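Local coordinates for UBX domain-containing protein 7 (Homo sapiens, PDB 5X3P) that links a subset of neddylated cullin-RING ubiquitin ligases to the segregase VCP/p97, the chain described being its p97-binding UBX domain, at residues G40-N43 with E44-L48; I64-E68 with A69-P73. The protein carries 1 engineered substitution. One frame throughout, in Å; residues are numbered along the deposited sequence.

Contact 1: residues G40-N43 with E44-L48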
loop_
_atom_site.group_PDB
_atom_site.type_symbol
_atom_site.label_atom_id
_atom_site.label_comp_id
_atom_site.label_asym_id
_atom_site.label_seq_id
_atom_site.Cartn_x
_atom_site.Cartn_y
_atom_site.Cartn_z
ATOM N N GLY A 40 -3.269 1.581 12.827
ATOM C CA GLY A 40 -2.337 2.103 13.808
ATOM C C GLY A 40 -1.000 2.546 13.244
ATOM O O GLY A 40 -0.051 2.735 13.995
ATOM N N TYR A 41 -0.917 2.727 11.928
ATOM C CA TYR A 41 0.332 3.163 11.313
ATOM C C TYR A 41 0.159 4.463 10.519
ATOM O O TYR A 41 -0.026 4.446 9.298
ATOM C CB TYR A 41 0.910 2.037 10.448
ATOM C CG TYR A 41 1.199 0.793 11.248
ATOM C CD1 TYR A 41 2.426 0.616 11.853
ATOM C CD2 TYR A 41 0.237 -0.196 11.412
ATOM C CE1 TYR A 41 2.704 -0.511 12.599
ATOM C CE2 TYR A 41 0.495 -1.330 12.160
ATOM C CZ TYR A 41 1.739 -1.482 12.749
ATOM O OH TYR A 41 2.031 -2.597 13.491
ATOM N N PRO A 42 0.219 5.600 11.223
ATOM C CA PRO A 42 -0.055 6.892 10.591
ATOM C C PRO A 42 1.000 7.253 9.555
ATOM O O PRO A 42 2.195 7.008 9.785
ATOM C CB PRO A 42 -0.017 7.886 11.766
ATOM C CG PRO A 42 0.694 7.186 12.861
ATOM C CD PRO A 42 0.445 5.716 12.673
ATOM N N ASN A 43 0.558 7.853 8.450
ATOM C CA ASN A 43 1.440 8.206 7.341
ATOM C C ASN A 43 2.616 9.107 7.727
ATOM O O ASN A 43 3.693 9.031 7.128
ATOM C CB ASN A 43 0.628 8.861 6.223
ATOM C CG ASN A 43 1.483 9.218 5.023
ATOM O OD1 ASN A 43 1.955 8.331 4.304
ATOM N ND2 ASN A 43 1.682 10.522 4.792
ATOM N N GLU A 44 2.407 9.965 8.723
ATOM C CA GLU A 44 3.471 10.854 9.201
ATOM C C GLU A 44 4.679 10.102 9.758
ATOM O O GLU A 44 5.778 10.651 9.816
ATOM C CB GLU A 44 2.947 11.863 10.246
ATOM C CG GLU A 44 1.534 11.596 10.767
ATOM C CD GLU A 44 0.454 11.829 9.712
ATOM O OE1 GLU A 44 0.553 12.829 8.970
ATOM O OE2 GLU A 44 -0.476 10.996 9.612
ATOM N N ARG A 45 4.477 8.851 10.162
ATOM C CA ARG A 45 5.538 8.051 10.788
ATOM C C ARG A 45 5.915 6.804 9.962
ATOM O O ARG A 45 7.039 6.288 10.091
ATOM C CB ARG A 45 5.121 7.616 12.211
ATOM C CG ARG A 45 6.222 6.922 13.012
ATOM C CD ARG A 45 5.714 6.371 14.357
ATOM N NE ARG A 45 6.776 5.726 15.130
ATOM C CZ ARG A 45 7.044 5.999 16.405
ATOM N NH1 ARG A 45 6.325 6.909 17.054
ATOM N NH2 ARG A 45 8.026 5.363 17.033
ATOM N N PHE A 46 4.983 6.326 9.134
ATOM C CA PHE A 46 5.191 5.100 8.341
ATOM C C PHE A 46 4.980 5.329 6.848
ATOM O O PHE A 46 4.223 6.220 6.449
ATOM C CB PHE A 46 4.266 3.977 8.817
ATOM C CG PHE A 46 4.501 3.574 10.245
ATOM C CD1 PHE A 46 3.835 4.224 11.281
ATOM C CD2 PHE A 46 5.408 2.572 10.555
ATOM C CE1 PHE A 46 4.070 3.869 12.614
ATOM C CE2 PHE A 46 5.662 2.214 11.880
ATOM C CZ PHE A 46 4.990 2.857 12.916
ATOM N N GLU A 47 5.655 4.532 6.022
ATOM C CA GLU A 47 5.504 4.630 4.568
ATOM C C GLU A 47 5.296 3.218 4.035
ATOM O O GLU A 47 5.521 2.231 4.763
ATOM C CB GLU A 47 6.739 5.252 3.931
ATOM C CG GLU A 47 8.058 4.498 4.206
ATOM C CD GLU A 47 9.238 5.185 3.555
ATOM O OE1 GLU A 47 9.105 5.586 2.383
ATOM O OE2 GLU A 47 10.287 5.347 4.210
ATOM N N LEU A 48 4.851 3.100 2.792
ATOM C CA LEU A 48 4.567 1.787 2.238
ATOM C C LEU A 48 5.597 1.509 1.145
ATOM O O LEU A 48 5.958 2.407 0.384
ATOM C CB LEU A 48 3.137 1.736 1.679
ATOM C CG LEU A 48 2.098 2.273 2.669
ATOM C CD1 LEU A 48 0.738 2.447 2.006
ATOM C CD2 LEU A 48 1.991 1.346 3.862
HETATM O O HOH W 1 1.746 5.374 4.761
#
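Phe46 opens strand 46-50 and lies against Tyr41 across the turn that brings the chain out of helix 29-38 into the sheet of this ubiquitin-like UBX domain. Its CB passes Pro42 O at 3.8 Å; with CG anti to the carbonyl carbon (chi1 -62°), the ring is carried back to the tyrosine. CG then meets Tyr41 CB, CD1 skirts Pro42 CD at 4.0 Å, and at the tip CZ reaches Tyr41 CD1 at 3.6 Å. The Tyr41 CD1 edge stands over the centre of the Phe46 ring, a T-shaped stack with planes at 84°. Pro42 O sits in the plane of the Phe46 ring, at its edge, and accepts from two backbone donors: Phe46 N at 2.9 Å, in the carbonyl plane, and Arg45 N at 3.0 Å, from above that plane. On Asn43, OD1 shares a hydrogen bond with the Tyr62 hydroxyl. An alanine in place of Phe46 would probably leave the Tyr41 edge without its aromatic face and take away the contact of Pro42 CD with the ring. The turn thus combines a doubly gripped carbonyl, which ties the backbone back on itself, with an aromatic pair that sets the Tyr41 edge against the Phe46 face.

Contact 2: residues I64-E68 with A69-P73. Engineered in segment 64-68: Met66 (natural residue Leu).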
loop_
_atom_site.group_PDB
_atom_site.type_symbol
_atom_site.label_atom_id
_atom_site.label_comp_id
_atom_site.label_asym_id
_atom_site.label_seq_id
_atom_site.Cartn_x
_atom_site.Cartn_y
_atom_site.Cartn_z
ATOM N N ILE A 64 -3.437 9.426 -6.997
ATOM C CA ILE A 64 -3.480 8.586 -8.201
ATOM C C ILE A 64 -4.014 7.191 -7.863
ATOM O O ILE A 64 -3.995 6.774 -6.710
ATOM C CB ILE A 64 -2.115 8.474 -8.915
ATOM C CG1 ILE A 64 -1.147 7.565 -8.143
ATOM C CG2 ILE A 64 -1.520 9.867 -9.134
ATOM C CD1 ILE A 64 0.205 7.419 -8.819
ATOM N N THR A 65 -4.477 6.471 -8.878
ATOM C CA THR A 65 -5.098 5.175 -8.664
ATOM C C THR A 65 -4.040 4.104 -8.657
ATOM O O THR A 65 -2.916 4.351 -9.089
ATOM C CB THR A 65 -6.077 4.830 -9.793
ATOM O OG1 THR A 65 -5.341 4.705 -11.010
ATOM C CG2 THR A 65 -7.157 5.905 -9.940
HETATM N N MSE A 66 -4.414 2.908 -8.196
HETATM C CA MSE A 66 -3.524 1.751 -8.206
HETATM C C MSE A 66 -3.003 1.496 -9.614
HETATM O O MSE A 66 -1.823 1.167 -9.812
HETATM C CB MSE A 66 -4.278 0.499 -7.739
HETATM C CG MSE A 66 -5.182 0.723 -6.563
HETATM SE SE MSE A 66 -4.165 0.816 -4.898
HETATM C CE MSE A 66 -5.576 1.605 -3.832
ATOM N N GLN A 67 -3.897 1.620 -10.595
ATOM C CA GLN A 67 -3.523 1.425 -11.996
ATOM C C GLN A 67 -2.556 2.512 -12.454
ATOM O O GLN A 67 -1.559 2.218 -13.126
ATOM C CB GLN A 67 -4.762 1.394 -12.913
ATOM C CG GLN A 67 -4.441 1.244 -14.401
ATOM C CD GLN A 67 -5.686 1.258 -15.304
ATOM O OE1 GLN A 67 -6.771 0.862 -14.893
ATOM N NE2 GLN A 67 -5.519 1.720 -16.537
ATOM N N GLU A 68 -2.840 3.768 -12.094
ATOM C CA GLU A 68 -1.926 4.863 -12.445
ATOM C C GLU A 68 -0.567 4.697 -11.748
ATOM O O GLU A 68 0.477 5.059 -12.296
ATOM C CB GLU A 68 -2.554 6.224 -12.113
ATOM C CG GLU A 68 -3.564 6.714 -13.161
ATOM C CD GLU A 68 -4.540 7.704 -12.578
ATOM O OE1 GLU A 68 -4.550 7.840 -11.338
ATOM O OE2 GLU A 68 -5.302 8.342 -13.345
ATOM N N ALA A 69 -0.584 4.131 -10.545
ATOM C CA ALA A 69 0.654 3.879 -9.790
ATOM C C ALA A 69 1.460 2.736 -10.409
ATOM O O ALA A 69 2.645 2.554 -10.104
ATOM C CB ALA A 69 0.335 3.590 -8.335
ATOM N N GLY A 70 0.819 1.967 -11.288
ATOM C CA GLY A 70 1.479 0.846 -11.938
ATOM C C GLY A 70 1.572 -0.418 -11.101
ATOM O O GLY A 70 2.430 -1.270 -11.357
ATOM N N LEU A 71 0.694 -0.558 -10.107
ATOM C CA LEU A 71 0.701 -1.762 -9.264
ATOM C C LEU A 71 0.333 -2.984 -10.095
ATOM O O LEU A 71 -0.395 -2.870 -11.095
ATOM C CB LEU A 71 -0.277 -1.631 -8.098
ATOM C CG LEU A 71 0.052 -0.570 -7.049
ATOM C CD1 LEU A 71 -0.599 -0.960 -5.729
ATOM C CD2 LEU A 71 1.561 -0.380 -6.888
ATOM N N CYS A 72 0.850 -4.146 -9.688
ATOM C CA CYS A 72 0.542 -5.416 -10.352
ATOM C C CYS A 72 -0.757 -5.989 -9.793
ATOM O O CYS A 72 -1.293 -5.452 -8.811
ATOM C CB CYS A 72 1.695 -6.393 -10.143
ATOM S SG CYS A 72 3.258 -5.785 -10.836
ATOM N N PRO A 73 -1.291 -7.060 -10.419
ATOM C CA PRO A 73 -2.544 -7.629 -9.895
ATOM C C PRO A 73 -2.414 -8.105 -8.453
ATOM O O PRO A 73 -3.388 -8.097 -7.701
ATOM C CB PRO A 73 -2.779 -8.835 -10.806
ATOM C CG PRO A 73 -2.224 -8.376 -12.135
ATOM C CD PRO A 73 -0.942 -7.644 -11.738
#
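Ala69 N bonds back to Thr65 O at 2.8 Å in the short helix 66-69, which carries a capping box at its start and a Schellman motif at its end, just before strand 74-81 of the ubiquitin-like fold. Among the other backbone bonds, at the C-terminal end, Leu71 N bonds to Met66 O at 3.1 Å, while Gly70 N approaches Gln67 O from well above its carbonyl plane, at 3.0 Å. Gly70 has a phi of 80°, a positive value that favours glycine and lets the chain leave the helix while those two bonds point back into its last turn.

The polar side chains act at the other end. Thr65 OG1 accepts from Glu68 N at 2.9 Å, and Glu68 OE1 accepts from Thr65 N at 2.8 Å. The two residues therefore satisfy each other's backbone N-H, and the reciprocal bonds hold the carboxylate close to the first turn.

Apolar contacts flank the helix. Ile64 lays CD1 against Ala69, 3.7 Å from CA; its CG1 occupies the crowded position between backbone N and carbonyl carbon (chi1 74°), which swings CG1 and CD1 round to the Ala69 backbone. Leu60, from the preceding loop, also touches Ala69. Met66, an engineered selenomethionine where the natural protein has leucine, is buried and also packs on Ala27; its chain bends at chi2, and the Met66 and Leu71 side chains cross at an angle, Met66 SE lying 4.1 Å from Leu71 CD1. Nearer the backbone, Leu71 CB rests 3.6 Å from Met66 O, the same oxygen that receives the Leu71 N-H.

In the fold
Contacts 1 and 2 lie on opposite sides of the chain's centre, their centres about 20 Å apart, and do not touch. Each joins the end of a helix to a strand of the same mixed sheet: contact 1 leads from helix 29-38 into strand 46-50, contact 2 from helix 66-69 towards strand 74-81, its antiparallel neighbour. Both involve a Schellman glycine, Gly40 closing the longer helix and Gly70 the shorter. Contact 1 is a surface turn built on an edge-to-face aromatic pair and a carbonyl that accepts two backbone bonds. Contact 2 is partly buried: its buried part is Met66 and Leu71, whereas its charged capping residue, Glu68, is exposed.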